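Local atomic coordinates of nuclease NucT (Helicobacter pylori, PDB entry 6EHI), a protein that is a nuclease by name, with a PLD-like domain built on a mixed beta sheet flanked by helices. Residues A54-D65 and L80-L91. The protein carries 1 engineered substitution. Residues are numbered along the deposited sequence; the frame is centred on the assembly and turned at random.
Sequences ASRGIKVQIIYD and LDKYPNTKVCLL
Val60 and Thr86 stand side by side where strands 59-65 and 86-91 begin to run together, CG1 of Val60 lying 4.0 Å from CG2 of Thr86. From there the strands pair in parallel, and six backbone hydrogen bonds alternate along them, from Val60 N to Asn85 O through to Leu91 N to Tyr64 O.

On the face with Ile62, Tyr64 and Val88, the bump is CD1 of Leu80. This methyl sits over the groove between Ile62 and Tyr64, 3.7 Å from CD1 of Ile62 and 3.6 Å from OH of Tyr64, and the Leu80 side chain runs at about a right angle to both of theirs. With CG beside its own backbone N (chi1 -68°), the Tyr64 ring leans across to the other strand: Cys89 O meets its edge in plane, and CE1 rests 4.0 Å from CB of Val88. The Tyr64 hydroxyl is hydrogen-bonded to Thr76. On the other face, Ile63 splits its branches, CG1 against SG of Cys89 and CG2 3.6 Å from CB of Leu91. The sulfur continues into the disulfide with Cys159, and helix 142-158 packs over Ile63.

Ahead of the strands, the Ala54 methyl sits in a notch made by Pro84 O, Thr86 OG1 and the edge of the Tyr83 ring, 3.8 Å from CD2. Past it, Tyr83 OH donates to Ser55 OG at 2.7 Å, and Ser55 OG is also bonded to Lys51 O.

The backbone ladder thus fixes the parallel register of two neighbouring strands in this PLD-like fold, leaving apolar side chains to fill in both faces, while the Tyr83-Ser55 hydrogen bond ties together the turns that precede them.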
ATOM      1  N   ALA A  54      20.103  -8.142  12.134  1.00 19.25           N
ATOM      2  CA  ALA A  54      19.971  -9.424  12.834  1.00 18.41           C
ATOM      3  C   ALA A  54      21.387  -9.830  13.316  1.00 19.99           C
ATOM      4  O   ALA A  54      21.531 -10.348  14.407  1.00 20.39           O
ATOM      5  CB  ALA A  54      19.421 -10.516  11.926  1.00 20.82           C
ATOM      6  N   SER A  55      22.408  -9.484  12.553  1.00 23.95           N
ATOM      7  CA  SER A  55      23.815  -9.830  12.986  1.00 23.46           C
ATOM      8  C   SER A  55      24.262  -9.071  14.250  1.00 23.65           C
ATOM      9  O   SER A  55      25.228  -9.446  14.912  1.00 21.88           O
ATOM     10  CB  SER A  55      24.824  -9.579  11.890  1.00 27.63           C
ATOM     11  OG  SER A  55      24.733 -10.569  10.921  1.00 36.91           O
ATOM     12  N   ARG A  56      23.532  -8.040  14.613  1.00 22.09           N
ATOM     13  CA  ARG A  56      23.870  -7.215  15.777  1.00 25.31           C
ATOM     14  C   ARG A  56      23.039  -7.629  16.991  1.00 23.14           C
ATOM     15  O   ARG A  56      23.123  -6.979  18.038  1.00 26.91           O
ATOM     16  CB  ARG A  56      23.726  -5.686  15.434  1.00 25.39           C
ATOM     17  CG  ARG A  56      24.798  -5.162  14.480  1.00 27.19           C
ATOM     18  CD  ARG A  56      24.871  -3.633  14.224  1.00 31.69           C
ATOM     19  NE  ARG A  56      23.592  -3.001  13.851  1.00 37.63           N
ATOM     20  CZ  ARG A  56      22.722  -2.463  14.739  1.00 42.80           C
ATOM     21  NH1 ARG A  56      21.597  -1.880  14.329  1.00 36.54           N
ATOM     22  NH2 ARG A  56      22.950  -2.502  16.050  1.00 47.47           N
ATOM     23  N   GLY A  57      22.231  -8.684  16.863  1.00 23.68           N
ATOM     24  CA  GLY A  57      21.406  -9.233  17.888  1.00 22.47           C
ATOM     25  C   GLY A  57      19.942  -8.782  17.947  1.00 20.99           C
ATOM     26  O   GLY A  57      19.200  -9.254  18.757  1.00 23.93           O
ATOM     27  N   ILE A  58      19.516  -7.976  16.972  1.00 22.70           N
ATOM     28  CA  ILE A  58      18.108  -7.554  16.899  1.00 22.85           C
ATOM     29  C   ILE A  58      17.239  -8.693  16.424  1.00 21.65           C
ATOM     30  O   ILE A  58      17.605  -9.430  15.493  1.00 21.77           O
ATOM     31  CB  ILE A  58      18.004  -6.306  15.984  1.00 24.45           C
ATOM     32  CG1 ILE A  58      18.438  -4.973  16.676  1.00 26.44           C
ATOM     33  CG2 ILE A  58      16.565  -6.080  15.481  1.00 28.99           C
ATOM     34  CD1 ILE A  58      19.898  -4.784  16.863  1.00 26.40           C
ATOM     35  N   LYS A  59      16.059  -8.825  17.002  1.00 22.63           N
ATOM     36  CA  LYS A  59      15.109  -9.859  16.630  1.00 23.26           C
ATOM     37  C   LYS A  59      14.286  -9.381  15.426  1.00 21.07           C
ATOM     38  O   LYS A  59      13.623  -8.367  15.502  1.00 21.19           O
ATOM     39  CB  LYS A  59      14.198 -10.159  17.777  1.00 27.54           C
ATOM     40  CG  LYS A  59      14.977 -10.791  18.941  1.00 35.90           C
ATOM     41  CD  LYS A  59      14.093 -11.133  20.125  1.00 42.25           C
ATOM     42  CE  LYS A  59      13.838 -12.629  20.194  1.00 48.85           C
ATOM     43  NZ  LYS A  59      13.014 -12.870  21.419  1.00 53.03           N
ATOM     44  N   VAL A  60      14.267 -10.191  14.370  1.00 20.36           N
ATOM     45  CA  VAL A  60      13.564  -9.914  13.167  1.00 19.66           C
ATOM     46  C   VAL A  60      12.495 -10.959  12.926  1.00 19.21           C
ATOM     47  O   VAL A  60      12.716 -12.167  13.069  1.00 20.96           O
ATOM     48  CB  VAL A  60      14.541  -9.902  12.008  1.00 20.95           C
ATOM     49  CG1 VAL A  60      13.814  -9.616  10.736  1.00 19.70           C
ATOM     50  CG2 VAL A  60      15.620  -8.887  12.265  1.00 21.68           C
ATOM     51  N   GLN A  61      11.306 -10.511  12.576  1.00 16.00           N
ATOM     52  CA  GLN A  61      10.191 -11.400  12.236  1.00 15.96           C
ATOM     53  C   GLN A  61       9.625 -10.916  10.883  1.00 14.45           C
ATOM     54  O   GLN A  61       9.496  -9.718  10.683  1.00 15.14           O
ATOM     55  CB  GLN A  61       9.121 -11.276  13.274  1.00 17.47           C
ATOM     56  CG  GLN A  61       9.596 -11.834  14.609  1.00 22.44           C
ATOM     57  CD  GLN A  61       8.643 -11.559  15.753  1.00 27.04           C
ATOM     58  OE1 GLN A  61       8.149 -10.431  15.901  1.00 32.48           O
ATOM     59  NE2 GLN A  61       8.319 -12.612  16.536  1.00 25.98           N
ATOM     60  N   ILE A  62       9.426 -11.832   9.963  1.00 14.95           N
ATOM     61  CA  ILE A  62       8.935 -11.494   8.615  1.00 14.69           C
ATOM     62  C   ILE A  62       7.813 -12.409   8.253  1.00 15.05           C
ATOM     63  O   ILE A  62       8.039 -13.607   8.218  1.00 16.13           O
ATOM     64  CB  ILE A  62      10.073 -11.651   7.608  1.00 15.12           C
ATOM     65  CG1 ILE A  62      11.347 -10.986   8.140  1.00 16.57           C
ATOM     66  CG2 ILE A  62       9.667 -11.033   6.251  1.00 15.85           C
ATOM     67  CD1 ILE A  62      12.509 -11.081   7.190  1.00 15.79           C
ATOM     68  N   ILE A  63       6.590 -11.895   8.082  1.00 14.30           N
ATOM     69  CA  ILE A  63       5.422 -12.627   7.526  1.00 13.93           C
ATOM     70  C   ILE A  63       5.367 -12.351   6.024  1.00 14.17           C
ATOM     71  O   ILE A  63       5.250 -11.174   5.633  1.00 14.37           O
ATOM     72  CB  ILE A  63       4.096 -12.183   8.192  1.00 15.22           C
ATOM     73  CG1 ILE A  63       4.220 -12.247   9.726  1.00 16.80           C
ATOM     74  CG2 ILE A  63       2.966 -12.939   7.574  1.00 15.25           C
ATOM     75  CD1 ILE A  63       3.039 -11.712  10.538  1.00 17.52           C
ATOM     76  N   TYR A  64       5.572 -13.373   5.177  1.00 13.11           N
ATOM     77  CA  TYR A  64       5.429 -13.280   3.722  1.00 13.67           C
ATOM     78  C   TYR A  64       4.079 -13.777   3.227  1.00 13.88           C
ATOM     79  O   TYR A  64       3.518 -14.811   3.759  1.00 14.03           O
ATOM     80  CB  TYR A  64       6.471 -14.141   3.102  1.00 14.17           C
ATOM     81  CG  TYR A  64       7.938 -13.799   3.208  1.00 15.91           C
ATOM     82  CD1 TYR A  64       8.699 -14.032   4.406  1.00 17.04           C
ATOM     83  CD2 TYR A  64       8.596 -13.148   2.138  1.00 15.83           C
ATOM     84  CE1 TYR A  64      10.050 -13.763   4.465  1.00 18.69           C
ATOM     85  CE2 TYR A  64       9.934 -12.847   2.221  1.00 17.31           C
ATOM     86  CZ  TYR A  64      10.663 -13.147   3.372  1.00 17.35           C
ATOM     87  OH  TYR A  64      11.999 -12.822   3.472  1.00 17.62           O
ATOM     88  N   ASP A  65       3.519 -13.204   2.165  1.00 13.48           N
ATOM     89  CA  ASP A  65       2.364 -13.855   1.504  1.00 14.40           C
ATOM     90  C   ASP A  65       2.666 -15.341   1.110  1.00 15.56           C
ATOM     91  O   ASP A  65       3.737 -15.634   0.535  1.00 15.35           O
ATOM     92  CB  ASP A  65       1.879 -13.075   0.283  1.00 13.46           C
ATOM     93  CG  ASP A  65       0.810 -13.795  -0.517  1.00 12.75           C
ATOM     94  OD1 ASP A  65      -0.312 -13.791  -0.046  1.00 15.17           O
ATOM     95  OD2 ASP A  65       1.098 -14.364  -1.633  1.00 15.65           O
ATOM     96  N   LEU A  80      16.749 -15.731   3.993  1.00 23.82           N
ATOM     97  CA  LEU A  80      16.684 -15.269   5.349  1.00 22.92           C
ATOM     98  C   LEU A  80      16.223 -16.303   6.356  1.00 24.38           C
ATOM     99  O   LEU A  80      16.403 -16.132   7.577  1.00 26.32           O
ATOM    100  CB  LEU A  80      15.752 -14.031   5.406  1.00 22.57           C
ATOM    101  CG  LEU A  80      16.241 -12.789   4.685  1.00 20.31           C
ATOM    102  CD1 LEU A  80      15.159 -11.756   4.749  1.00 20.57           C
ATOM    103  CD2 LEU A  80      17.437 -12.271   5.464  1.00 22.15           C
ATOM    104  N   ASP A  81      15.669 -17.395   5.885  1.00 28.07           N
ATOM    105  CA  ASP A  81      15.003 -18.374   6.754  1.00 33.08           C
ATOM    106  C   ASP A  81      15.708 -18.794   8.075  1.00 37.94           C
ATOM    107  O   ASP A  81      15.184 -18.602   9.201  1.00 49.63           O
ATOM    108  CB  ASP A  81      14.690 -19.619   5.917  1.00 34.57           C
ATOM    109  CG  ASP A  81      14.103 -20.767   6.736  1.00 33.26           C
ATOM    110  OD1 ASP A  81      13.499 -20.571   7.818  1.00 31.67           O
ATOM    111  OD2 ASP A  81      14.233 -21.917   6.254  1.00 37.01           O
ATOM    112  N   LYS A  82      16.871 -19.359   7.937  1.00 34.36           N
ATOM    113  CA  LYS A  82      17.586 -19.859   9.114  1.00 35.91           C
ATOM    114  C   LYS A  82      18.626 -18.854   9.643  1.00 32.92           C
ATOM    115  O   LYS A  82      19.482 -19.204  10.429  1.00 33.18           O
ATOM    116  CB  LYS A  82      18.209 -21.248   8.817  1.00 39.84           C
ATOM    117  CG  LYS A  82      17.222 -22.425   8.876  1.00 44.11           C
ATOM    118  CD  LYS A  82      17.797 -23.708   8.254  1.00 47.39           C
ATOM    119  CE  LYS A  82      16.768 -24.428   7.408  1.00 48.27           C
ATOM    120  NZ  LYS A  82      15.598 -24.825   8.238  1.00 53.98           N
ATOM    121  N   TYR A  83      18.536 -17.592   9.251  1.00 28.32           N
ATOM    122  CA  TYR A  83      19.451 -16.573   9.726  1.00 27.45           C
ATOM    123  C   TYR A  83      19.294 -16.339  11.215  1.00 25.36           C
ATOM    124  O   TYR A  83      18.204 -16.395  11.740  1.00 25.89           O
ATOM    125  CB  TYR A  83      19.248 -15.277   8.925  1.00 26.23           C
ATOM    126  CG  TYR A  83      20.498 -14.438   8.895  1.00 25.00           C
ATOM    127  CD1 TYR A  83      21.564 -14.775   8.020  1.00 26.11           C
ATOM    128  CD2 TYR A  83      20.627 -13.339   9.736  1.00 21.86           C
ATOM    129  CE1 TYR A  83      22.727 -14.019   8.011  1.00 25.03           C
ATOM    130  CE2 TYR A  83      21.804 -12.600   9.763  1.00 25.10           C
ATOM    131  CZ  TYR A  83      22.840 -12.952   8.887  1.00 27.10           C
ATOM    132  OH  TYR A  83      23.964 -12.190   8.895  1.00 27.76           O
ATOM    133  N   PRO A  84      20.402 -16.136  11.936  1.00 23.74           N
ATOM    134  CA  PRO A  84      20.298 -15.832  13.359  1.00 25.82           C
ATOM    135  C   PRO A  84      19.332 -14.694  13.671  1.00 22.84           C
ATOM    136  O   PRO A  84      19.266 -13.701  12.923  1.00 23.15           O
ATOM    137  CB  PRO A  84      21.724 -15.465  13.712  1.00 25.55           C
ATOM    138  CG  PRO A  84      22.467 -16.433  12.879  1.00 27.20           C
ATOM    139  CD  PRO A  84      21.796 -16.371  11.554  1.00 27.17           C
ATOM    140  N   ASN A  85      18.560 -14.896  14.732  1.00 18.85           N
ATOM    141  CA  ASN A  85      17.593 -13.933  15.283  1.00 20.23           C
ATOM    142  C   ASN A  85      16.452 -13.654  14.305  1.00 18.94           C
ATOM    143  O   ASN A  85      15.737 -12.686  14.496  1.00 21.12           O
ATOM    144  CB  ASN A  85      18.281 -12.608  15.694  1.00 25.00           C
ATOM    145  CG  ASN A  85      19.512 -12.833  16.584  1.00 28.27           C
ATOM    146  OD1 ASN A  85      20.630 -12.381  16.294  1.00 28.00           O
ATOM    147  ND2 ASN A  85      19.288 -13.485  17.672  1.00 22.01           N
ATOM    148  N   THR A  86      16.325 -14.447  13.247  1.00 17.87           N
ATOM    149  CA  THR A  86      15.312 -14.181  12.157  1.00 18.11           C
ATOM    150  C   THR A  86      14.280 -15.302  12.081  1.00 18.51           C
ATOM    151  O   THR A  86      14.602 -16.471  11.872  1.00 20.06           O
ATOM    152  CB  THR A  86      16.005 -13.892  10.826  1.00 18.00           C
ATOM    153  OG1 THR A  86      17.040 -12.919  11.112  1.00 18.99           O
ATOM    154  CG2 THR A  86      15.126 -13.269   9.752  1.00 18.29           C
ATOM    155  N   LYS A  87      13.019 -14.924  12.225  1.00 15.74           N
ATOM    156  CA  LYS A  87      11.837 -15.793  12.141  1.00 17.58           C
ATOM    157  C   LYS A  87      11.164 -15.434  10.832  1.00 16.20           C
ATOM    158  O   LYS A  87      10.780 -14.285  10.648  1.00 20.32           O
ATOM    159  CB  LYS A  87      10.834 -15.539  13.284  1.00 19.98           C
ATOM    160  CG  LYS A  87       9.683 -16.563  13.288  1.00 24.82           C
ATOM    161  CD  LYS A  87       8.548 -16.168  14.242  1.00 26.65           C
ATOM    162  CE  LYS A  87       7.351 -17.108  14.260  1.00 28.98           C
ATOM    163  NZ  LYS A  87       7.724 -18.525  14.529  1.00 29.38           N
ATOM    164  N   VAL A  88      11.004 -16.383   9.932  1.00 17.93           N
ATOM    165  CA  VAL A  88      10.204 -16.137   8.688  1.00 18.14           C
ATOM    166  C   VAL A  88       9.037 -17.090   8.681  1.00 18.24           C
ATOM    167  O   VAL A  88       9.136 -18.231   9.191  1.00 18.19           O
ATOM    168  CB  VAL A  88      11.039 -16.231   7.403  1.00 17.73           C
ATOM    169  CG1 VAL A  88      12.206 -15.304   7.447  1.00 17.59           C
ATOM    170  CG2 VAL A  88      11.436 -17.673   7.117  1.00 20.86           C
ATOM    171  N   CYS A  89       7.888 -16.670   8.128  1.00 16.01           N
ATOM    172  CA  CYS A  89       6.760 -17.526   8.029  1.00 17.61           C
ATOM    173  C   CYS A  89       5.827 -17.063   6.863  1.00 18.77           C
ATOM    174  O   CYS A  89       6.142 -16.047   6.214  1.00 14.99           O
ATOM    175  CB  CYS A  89       6.075 -17.544   9.405  1.00 20.14           C
ATOM    176  SG  CYS A  89       5.329 -15.922   9.841  1.00 22.20           S
ATOM    177  N   LEU A  90       4.760 -17.784   6.596  1.00 15.11           N
ATOM    178  CA  LEU A  90       3.896 -17.580   5.444  1.00 16.68           C
ATOM    179  C   LEU A  90       2.484 -17.405   5.885  1.00 17.90           C
ATOM    180  O   LEU A  90       2.062 -18.047   6.835  1.00 18.90           O
ATOM    181  CB  LEU A  90       3.986 -18.786   4.520  1.00 16.96           C
ATOM    182  CG  LEU A  90       5.314 -19.138   3.898  1.00 18.68           C
ATOM    183  CD1 LEU A  90       5.412 -20.582   3.358  1.00 18.35           C
ATOM    184  CD2 LEU A  90       5.588 -18.121   2.815  1.00 17.58           C
ATOM    185  N   LEU A  91       1.698 -16.567   5.200  1.00 15.32           N
ATOM    186  CA  LEU A  91       0.364 -16.331   5.540  1.00 14.78           C
ATOM    187  C   LEU A  91      -0.534 -16.152   4.349  1.00 15.83           C
ATOM    188  O   LEU A  91      -0.172 -15.393   3.445  1.00 15.78           O
ATOM    189  CB  LEU A  91       0.329 -15.157   6.487  1.00 13.75           C
ATOM    190  CG  LEU A  91      -0.982 -14.690   7.043  1.00 15.80           C
ATOM    191  CD1 LEU A  91      -1.677 -15.790   7.873  1.00 16.84           C
ATOM    192  CD2 LEU A  91      -0.731 -13.460   7.865  1.00 15.84           C
TER